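Local structure of putative citrate lyase (Ralstonia eutropha, 3QQW) at residues R73-D78 with A85-H90; D102-V105 with R111-Y114; I104-G109 with K138-D143; R131-V136 with V146-L151. The protein is a putative magnesium-dependent lyase of the HpcH/HpaI aldolase/citrate lyase family that probably has (S)-citramalyl-CoA lyase activity. All coordinates share one frame; numbering follows the deposited sequence.

Contact 1: R73-D78 with A85-H90; sequences RMIASD and AGARIH
Ile75, in the last turn of helix 64-76, lays its side chain along the start of strand 85-88 and alone makes the contact from the helix side. Its CD1 reaches farthest along the strand: it sits 3.7 Å from the Gly86 O and 3.8 Å from the Ala85 O, and it also meets the methyl of Ala87, 4.2 Å from Ile75 CD1 to Ala87 CB. One atom back, Ile75 CG1 packs on Ala85 CB at 4.1 Å. The other branch, Ile75 CG2, lies 3.9 Å from the Ala85 O. Everything here is van der Waals packing of methyls and methylenes against small residues and peptide oxygens. With chi1 at -69°, CG1 stands beside the backbone N and carries the extended CD1 down the strand, past Gly86 to Ala87.

Farther out, Ile75 also leans on Ala108 and Leu112, while Ala85 is backed by Met39 of helix 32-45 and Ala87 by Val71 and Ile104. Just past the helix, Ser77 OG bonds back to the Met74 O at 2.7 Å. Strand 85-88 itself is hydrogen-bonded to its neighbours at Val51 and Cys53 and at Ala113 and Tyr114. A helix packed on the strand that follows it is the second half of a beta-alpha-beta unit, 49-54, 64-76 and 85-88, in the TIM barrel.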
# COMPACT_ATOMS: atom_id res chain seq x y z
N ARG C 73 19.45 35.45 -12.33
CA ARG C 73 19.58 36.88 -12.07
C ARG C 73 18.60 37.33 -10.97
O ARG C 73 18.99 38.04 -10.06
CB ARG C 73 19.39 37.69 -13.37
CG ARG C 73 19.40 39.21 -13.14
CD ARG C 73 19.35 40.07 -14.40
NE ARG C 73 18.34 39.64 -15.38
CZ ARG C 73 17.04 39.94 -15.34
NH1 ARG C 73 16.54 40.65 -14.33
NH2 ARG C 73 16.23 39.49 -16.29
N MSE C 74 17.34 36.91 -11.05
CA MSE C 74 16.29 37.25 -10.10
C MSE C 74 16.62 36.70 -8.72
O MSE C 74 16.48 37.41 -7.74
CB MSE C 74 14.92 36.71 -10.59
CG MSE C 74 14.38 37.50 -11.79
SE MSE C 74 14.22 39.43 -11.45
CE MSE C 74 12.65 39.43 -10.40
N ILE C 75 17.07 35.43 -8.65
CA ILE C 75 17.40 34.75 -7.39
C ILE C 75 18.65 35.44 -6.74
O ILE C 75 18.68 35.62 -5.53
CB ILE C 75 17.57 33.20 -7.60
CG1 ILE C 75 16.20 32.55 -7.92
CG2 ILE C 75 18.21 32.53 -6.38
CD1 ILE C 75 16.23 31.03 -8.22
N ALA C 76 19.63 35.84 -7.55
CA ALA C 76 20.85 36.50 -7.07
C ALA C 76 20.60 37.95 -6.65
O ALA C 76 21.37 38.48 -5.86
CB ALA C 76 21.91 36.49 -8.17
N SER C 77 19.56 38.59 -7.19
CA SER C 77 19.28 40.01 -7.00
C SER C 77 18.89 40.38 -5.58
O SER C 77 18.47 39.53 -4.80
CB SER C 77 18.21 40.50 -7.96
OG SER C 77 16.93 40.04 -7.56
N ASP C 78 19.02 41.68 -5.27
CA ASP C 78 18.66 42.35 -4.01
C ASP C 78 17.15 42.25 -3.75
O ASP C 78 16.72 42.32 -2.59
CB ASP C 78 19.12 43.81 -4.05
CG ASP C 78 20.64 43.96 -4.09
OD1 ASP C 78 21.34 43.09 -3.53
OD2 ASP C 78 21.12 44.98 -4.66
N ALA C 85 13.82 31.53 -2.50
CA ALA C 85 13.50 31.40 -3.90
C ALA C 85 14.33 30.26 -4.51
O ALA C 85 15.56 30.30 -4.51
CB ALA C 85 13.78 32.72 -4.61
N GLY C 86 13.63 29.20 -4.94
CA GLY C 86 14.21 28.04 -5.59
C GLY C 86 13.84 28.04 -7.06
O GLY C 86 13.18 28.97 -7.54
N ALA C 87 14.24 27.00 -7.79
CA ALA C 87 13.92 26.93 -9.21
C ALA C 87 13.52 25.54 -9.63
O ALA C 87 14.11 24.57 -9.17
CB ALA C 87 15.11 27.39 -10.05
N ARG C 88 12.55 25.43 -10.52
CA ARG C 88 12.19 24.14 -11.09
C ARG C 88 12.86 24.08 -12.44
O ARG C 88 12.56 24.89 -13.30
CB ARG C 88 10.66 23.88 -11.19
CG ARG C 88 10.40 22.62 -12.02
CD ARG C 88 9.03 21.99 -11.95
NE ARG C 88 7.95 22.89 -12.33
CZ ARG C 88 6.66 22.58 -12.25
NH1 ARG C 88 6.28 21.37 -11.86
NH2 ARG C 88 5.73 23.48 -12.58
N ILE C 89 13.79 23.15 -12.61
CA ILE C 89 14.50 22.91 -13.85
C ILE C 89 13.65 21.97 -14.70
O ILE C 89 12.64 21.49 -14.24
CB ILE C 89 15.92 22.34 -13.51
CG1 ILE C 89 15.82 20.91 -12.85
CG2 ILE C 89 16.70 23.36 -12.62
CD1 ILE C 89 17.12 20.12 -12.73
N HIS C 90 14.07 21.68 -15.92
CA HIS C 90 13.41 20.75 -16.82
C HIS C 90 13.63 19.29 -16.35
O HIS C 90 14.54 19.02 -15.56
CB HIS C 90 13.93 20.96 -18.26
CG HIS C 90 13.44 22.24 -18.88
ND1 HIS C 90 14.13 23.45 -18.72
CD2 HIS C 90 12.32 22.48 -19.60
CE1 HIS C 90 13.42 24.35 -19.38
NE2 HIS C 90 12.33 23.81 -19.93

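Contact 2: D102-V105 with R111-Y114; sequences DIIV and RLAY
Leu112 pushes its isobutyl group at helix 97-107 and meets two consecutive residues there, Ile104 and Val105. Its CB points toward the helix, and CG stands anti to the backbone N (chi1 -173°) and beside the carbonyl carbon, which carries the fork to the helix. CB and CG make no close contact with residues 102-105; the touching is left to the two methyls. CD1 meets the CG2 methyl of Ile104, 3.7 Å from Leu112 CD1 to Ile104 CG2. CD2 touches that same methyl, with 3.9 Å between Leu112 CD2 and Ile104 CG2, so the isoleucine branch is held by both prongs of the leucine. CD2 then goes on to Val105, whose CG2 is also 3.9 Å from Leu112 CD2.

Both helix side chains cross the leucine at about a right angle. The segment 111-114 is the return from helix 97-107 into strand 115-117, so this is the turning end of an alpha-to-beta connection in the TIM barrel, where the chain comes off a helix of the outer layer and enters the inner sheet. Leu112 contributes aliphatic packing between helix and sheet.

On the helix, the valine uses the branch that lies beside its own backbone N, whereas Ile104 uses the one anti to it. Beyond the pair, Leu112 also rests on Val146, and Ile104 on Cys55. Two residues after the leucine, Tyr114 OH is hydrogen-bonded to Thr52 OG1.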
# COMPACT_ATOMS: atom_id res chain seq x y z
N ASP C 102 23.54 24.39 -14.64
CA ASP C 102 24.74 25.22 -14.85
C ASP C 102 24.44 26.70 -14.66
O ASP C 102 25.07 27.35 -13.83
CB ASP C 102 25.30 25.01 -16.26
CG ASP C 102 25.75 23.61 -16.59
OD1 ASP C 102 25.90 22.80 -15.64
OD2 ASP C 102 25.92 23.31 -17.80
N ILE C 103 23.44 27.23 -15.37
CA ILE C 103 23.09 28.65 -15.34
C ILE C 103 22.58 29.10 -13.97
O ILE C 103 23.06 30.11 -13.46
CB ILE C 103 22.05 29.00 -16.46
CG1 ILE C 103 22.66 28.78 -17.88
CG2 ILE C 103 21.55 30.43 -16.31
CD1 ILE C 103 21.61 28.75 -18.99
N ILE C 104 21.63 28.35 -13.38
CA ILE C 104 21.03 28.75 -12.11
C ILE C 104 22.01 28.57 -10.93
O ILE C 104 22.16 29.50 -10.15
CB ILE C 104 19.66 28.05 -11.87
CG1 ILE C 104 18.67 28.49 -12.98
CG2 ILE C 104 19.09 28.40 -10.47
CD1 ILE C 104 17.45 27.59 -13.16
N VAL C 105 22.71 27.46 -10.82
CA VAL C 105 23.61 27.27 -9.69
C VAL C 105 24.77 28.27 -9.77
O VAL C 105 25.02 28.96 -8.77
CB VAL C 105 24.10 25.80 -9.53
CG1 VAL C 105 25.16 25.71 -8.43
CG2 VAL C 105 22.92 24.87 -9.20
N ARG C 111 22.44 32.25 -3.32
CA ARG C 111 21.15 32.49 -2.68
C ARG C 111 20.11 31.41 -3.02
O ARG C 111 19.05 31.39 -2.39
CB ARG C 111 20.62 33.89 -3.02
CG ARG C 111 21.55 35.02 -2.48
CD ARG C 111 20.97 36.43 -2.65
NE ARG C 111 19.82 36.79 -1.82
CZ ARG C 111 19.55 36.37 -0.58
NH1 ARG C 111 20.33 35.48 0.01
NH2 ARG C 111 18.48 36.83 0.06
N LEU C 112 20.42 30.48 -3.95
CA LEU C 112 19.51 29.42 -4.39
C LEU C 112 19.05 28.56 -3.21
O LEU C 112 19.89 27.98 -2.52
CB LEU C 112 20.17 28.56 -5.47
CG LEU C 112 19.30 27.49 -6.17
CD1 LEU C 112 18.10 28.10 -6.91
CD2 LEU C 112 20.15 26.70 -7.12
N ALA C 113 17.73 28.55 -2.94
CA ALA C 113 17.17 27.84 -1.79
C ALA C 113 17.07 26.33 -2.05
O ALA C 113 17.28 25.54 -1.12
CB ALA C 113 15.79 28.41 -1.46
N TYR C 114 16.72 25.94 -3.29
CA TYR C 114 16.53 24.55 -3.70
C TYR C 114 16.35 24.44 -5.21
O TYR C 114 16.08 25.44 -5.89
CB TYR C 114 15.29 23.91 -3.00
CG TYR C 114 14.02 24.70 -3.19
CD1 TYR C 114 13.20 24.50 -4.29
CD2 TYR C 114 13.64 25.66 -2.25
CE1 TYR C 114 12.04 25.25 -4.48
CE2 TYR C 114 12.49 26.43 -2.43
CZ TYR C 114 11.70 26.22 -3.55
OH TYR C 114 10.54 26.95 -3.71

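Contact 3: I104-G109 with K138-D143; sequences IVNGAG and KRAGLD
Val105 and Asn106, near the end of helix 97-107, meet Ala140 and Leu142, where helix 123-139 gives way to loop. Both helices belong to the outer layer of the TIM barrel, and they touch near their C-terminal ends. Val105 comes first: its CG1, the methyl not used on Leu112, lies 4.2 Å from Ala140 CB and 4.3 Å from Leu142 CD1, a loose apolar fit between two residues of the far segment. Next, Asn106 points its CB past residues 138-143, but the amide swings in. Its CG stands beside the backbone N (chi1 -68°), while ND2 makes a weak hydrogen bond back to the Asp102 O in the preceding turn, which probably helps to hold the amide with OD1 toward the alanine. Farther along, Ala108 N bonds to the Ile104 O at 2.8 Å, and Gly109, with positive phi, is the first residue to leave the helical conformation.

On the other segment, Gly141 closes helix 123-139 in a Schellman motif, and the chain turns there between the two residues that receive Val105. The shortest approach across the contact is from Asn106 OD1 to Ala140 CB, 3.5 Å.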
# COMPACT_ATOMS: atom_id res chain seq x y z
N ILE C 104 21.63 28.35 -13.38
CA ILE C 104 21.03 28.75 -12.11
C ILE C 104 22.01 28.57 -10.93
O ILE C 104 22.16 29.50 -10.15
CB ILE C 104 19.66 28.05 -11.87
CG1 ILE C 104 18.67 28.49 -12.98
CG2 ILE C 104 19.09 28.40 -10.47
CD1 ILE C 104 17.45 27.59 -13.16
N VAL C 105 22.71 27.46 -10.82
CA VAL C 105 23.61 27.27 -9.69
C VAL C 105 24.77 28.27 -9.77
O VAL C 105 25.02 28.96 -8.77
CB VAL C 105 24.10 25.80 -9.53
CG1 VAL C 105 25.16 25.71 -8.43
CG2 VAL C 105 22.92 24.87 -9.20
N ASN C 106 25.41 28.43 -10.94
CA ASN C 106 26.52 29.37 -11.08
C ASN C 106 26.07 30.82 -10.98
O ASN C 106 26.87 31.68 -10.56
CB ASN C 106 27.29 29.13 -12.37
CG ASN C 106 28.03 27.82 -12.37
OD1 ASN C 106 28.81 27.52 -11.47
ND2 ASN C 106 27.80 27.00 -13.39
N GLY C 107 24.79 31.06 -11.27
CA GLY C 107 24.25 32.41 -11.29
C GLY C 107 23.56 32.92 -10.06
O GLY C 107 23.50 34.14 -9.87
N ALA C 108 23.03 32.03 -9.21
CA ALA C 108 22.21 32.44 -8.06
C ALA C 108 22.94 33.23 -6.97
O ALA C 108 22.30 33.57 -5.97
CB ALA C 108 21.57 31.21 -7.44
N GLY C 109 24.24 33.51 -7.14
CA GLY C 109 25.04 34.23 -6.15
C GLY C 109 25.00 33.61 -4.76
O GLY C 109 25.09 34.35 -3.76
N LYS C 138 29.53 22.48 -5.85
CA LYS C 138 30.91 22.49 -5.35
C LYS C 138 31.81 23.37 -6.25
O LYS C 138 32.54 24.20 -5.71
CB LYS C 138 31.45 21.05 -5.21
N ARG C 139 31.72 23.24 -7.61
CA ARG C 139 32.53 24.06 -8.54
C ARG C 139 32.18 25.56 -8.45
O ARG C 139 33.01 26.41 -8.75
CB ARG C 139 32.36 23.60 -9.99
CG ARG C 139 33.05 22.31 -10.37
CD ARG C 139 32.79 21.99 -11.82
NE ARG C 139 32.61 20.55 -12.03
CZ ARG C 139 31.56 20.00 -12.63
NH1 ARG C 139 30.58 20.76 -13.11
NH2 ARG C 139 31.48 18.68 -12.77
N ALA C 140 30.95 25.88 -8.02
CA ALA C 140 30.48 27.26 -7.84
C ALA C 140 30.91 27.83 -6.48
O ALA C 140 30.61 28.98 -6.16
CB ALA C 140 28.97 27.31 -7.98
N GLY C 141 31.60 27.03 -5.69
CA GLY C 141 32.09 27.43 -4.38
C GLY C 141 31.07 27.40 -3.26
O GLY C 141 31.25 28.07 -2.25
N LEU C 142 30.00 26.64 -3.44
CA LEU C 142 28.98 26.50 -2.41
C LEU C 142 29.47 25.51 -1.34
O LEU C 142 29.90 24.40 -1.70
CB LEU C 142 27.66 26.01 -3.02
CG LEU C 142 26.83 26.95 -3.88
CD1 LEU C 142 25.59 26.33 -4.24
CD2 LEU C 142 26.57 28.29 -3.22
N ASP C 143 29.44 25.92 -0.04
CA ASP C 143 29.86 25.09 1.08
C ASP C 143 28.83 23.97 1.33
O ASP C 143 29.18 22.78 1.36
CB ASP C 143 30.06 25.96 2.36
CG ASP C 143 29.06 27.10 2.59
OD1 ASP C 143 28.00 27.12 1.93
OD2 ASP C 143 29.35 27.97 3.46

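Contact 4: R131-V136 with V146-L151; sequences RYIGDV and VPVHVL
Ile133, on the inward face of helix 123-139, packs on Val146 and Val148, and these three buried side chains make up the whole contact. It is the helix-to-strand half of a beta-alpha-beta unit of the TIM barrel: strand 115-117, helix 123-139, strand 148-152. Ile133 divides its two ends between the valines. The CG2 branch, anti to the backbone N, drops onto Val146, 3.9 Å from Ile133 CG2 to Val146 CB, with the two side chains crossing at about a right angle. The other arm, CG1 and CD1, stands beside the backbone N (chi1 -64°) and runs on in extended form to Val148, the next residue that faces the helix.

Val146 and Val148 can serve the same isoleucine because residues alternate along an extended chain: both turn their CB toward the helix, while Pro147 between them turns away. Val146, just ahead of the strand, is also covered by Ala137, and Val148 by Ile130 and by Val117 of the neighbouring strand. Ile133 in turn reaches Ile115. The contacts named so far are all aliphatic, while on the barrel side His149 is hydrogen-bonded to Glu171 and stacks on Tyr114. The side chains of Ile133 and Val148 meet at a slant, with Ile133 CD1 4.2 Å from Val148 CG2.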
# COMPACT_ATOMS: atom_id res chain seq x y z
N ARG C 131 23.53 14.21 -8.27
CA ARG C 131 24.98 14.10 -8.43
C ARG C 131 25.49 15.28 -9.29
O ARG C 131 26.53 15.86 -8.98
CB ARG C 131 25.28 12.74 -9.08
CG ARG C 131 26.74 12.35 -9.24
CD ARG C 131 26.85 10.86 -9.55
NE ARG C 131 26.39 10.49 -10.90
CZ ARG C 131 25.35 9.70 -11.16
NH1 ARG C 131 24.64 9.16 -10.18
NH2 ARG C 131 25.01 9.44 -12.42
N TYR C 132 24.75 15.62 -10.37
CA TYR C 132 25.14 16.69 -11.28
C TYR C 132 25.04 18.05 -10.57
O TYR C 132 25.97 18.84 -10.67
CB TYR C 132 24.31 16.67 -12.58
CG TYR C 132 24.84 17.65 -13.60
CD1 TYR C 132 25.99 17.36 -14.33
CD2 TYR C 132 24.25 18.90 -13.78
CE1 TYR C 132 26.53 18.29 -15.22
CE2 TYR C 132 24.77 19.83 -14.68
CZ TYR C 132 25.91 19.52 -15.39
OH TYR C 132 26.42 20.44 -16.27
N ILE C 133 23.94 18.30 -9.83
CA ILE C 133 23.71 19.52 -9.03
C ILE C 133 24.85 19.67 -8.02
O ILE C 133 25.42 20.75 -7.93
CB ILE C 133 22.31 19.52 -8.35
CG1 ILE C 133 21.16 19.55 -9.39
CG2 ILE C 133 22.14 20.67 -7.36
CD1 ILE C 133 19.78 19.15 -8.82
N GLY C 134 25.25 18.57 -7.36
CA GLY C 134 26.34 18.51 -6.40
C GLY C 134 27.66 18.94 -7.00
O GLY C 134 28.38 19.76 -6.41
N ASP C 135 27.97 18.43 -8.22
CA ASP C 135 29.20 18.76 -8.94
C ASP C 135 29.25 20.25 -9.27
O ASP C 135 30.27 20.91 -9.01
CB ASP C 135 29.32 17.94 -10.23
CG ASP C 135 29.57 16.47 -10.06
OD1 ASP C 135 30.02 16.06 -8.97
OD2 ASP C 135 29.34 15.71 -11.04
N VAL C 136 28.15 20.78 -9.80
CA VAL C 136 28.02 22.20 -10.18
C VAL C 136 28.08 23.09 -8.90
O VAL C 136 28.79 24.10 -8.89
CB VAL C 136 26.77 22.47 -11.06
CG1 VAL C 136 26.71 23.93 -11.46
CG2 VAL C 136 26.78 21.59 -12.32
N VAL C 146 23.06 22.09 -2.38
CA VAL C 146 21.78 22.69 -2.79
C VAL C 146 20.68 21.67 -2.47
O VAL C 146 20.73 20.55 -3.00
CB VAL C 146 21.76 23.09 -4.30
CG1 VAL C 146 20.42 23.68 -4.73
CG2 VAL C 146 22.88 24.03 -4.65
N PRO C 147 19.71 22.00 -1.59
CA PRO C 147 18.61 21.05 -1.29
C PRO C 147 17.79 20.77 -2.53
O PRO C 147 17.68 21.61 -3.40
CB PRO C 147 17.79 21.79 -0.23
CG PRO C 147 18.72 22.83 0.34
CD PRO C 147 19.52 23.26 -0.85
N VAL C 148 17.29 19.56 -2.65
CA VAL C 148 16.53 19.11 -3.81
C VAL C 148 15.09 18.75 -3.41
O VAL C 148 14.85 18.18 -2.34
CB VAL C 148 17.25 17.92 -4.52
CG1 VAL C 148 16.49 17.45 -5.74
CG2 VAL C 148 18.69 18.29 -4.89
N HIS C 149 14.15 19.12 -4.29
CA HIS C 149 12.72 18.82 -4.23
C HIS C 149 12.44 17.92 -5.40
O HIS C 149 12.75 18.28 -6.54
CB HIS C 149 11.85 20.08 -4.29
CG HIS C 149 12.00 21.02 -3.13
ND1 HIS C 149 11.09 22.05 -2.93
CD2 HIS C 149 12.95 21.09 -2.16
CE1 HIS C 149 11.51 22.71 -1.86
NE2 HIS C 149 12.64 22.16 -1.36
N VAL C 150 11.94 16.72 -5.13
CA VAL C 150 11.71 15.75 -6.21
C VAL C 150 10.23 15.52 -6.42
O VAL C 150 9.50 15.17 -5.48
CB VAL C 150 12.47 14.41 -5.93
CG1 VAL C 150 12.24 13.39 -7.02
CG2 VAL C 150 13.96 14.67 -5.76
N LEU C 151 9.78 15.70 -7.66
CA LEU C 151 8.40 15.40 -8.02
C LEU C 151 8.21 13.90 -8.16
O LEU C 151 9.01 13.24 -8.83
CB LEU C 151 8.02 16.07 -9.35
CG LEU C 151 7.29 17.43 -9.34
CD1 LEU C 151 5.97 17.38 -8.61
CD2 LEU C 151 8.17 18.51 -8.85

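The four contacts follow successive elements of the TIM barrel from helix 64-76 to strand 148-152. Contacts 1 and 2, with centres 6 Å apart, are joined by the probable backbone bond from Ala87 N to Tyr114 O, 3.1 Å. Contacts 2 and 3 share Ile104 and Val105, and contact 3 adjoins contact 4 where Val105 CB meets Val136 CG1 at 3.7 Å. A probable hydrogen bond between Asp102 OD1 and Tyr132 OH, 2.5 Å, joins the segments of contacts 2 and 4. Arg88, predicted to bind substrate, lies on the strand of contact 1; its side chain is about 8 Å from that of Ile104 and about 10 Å from that of Val148, consistent with packing outside the predicted site.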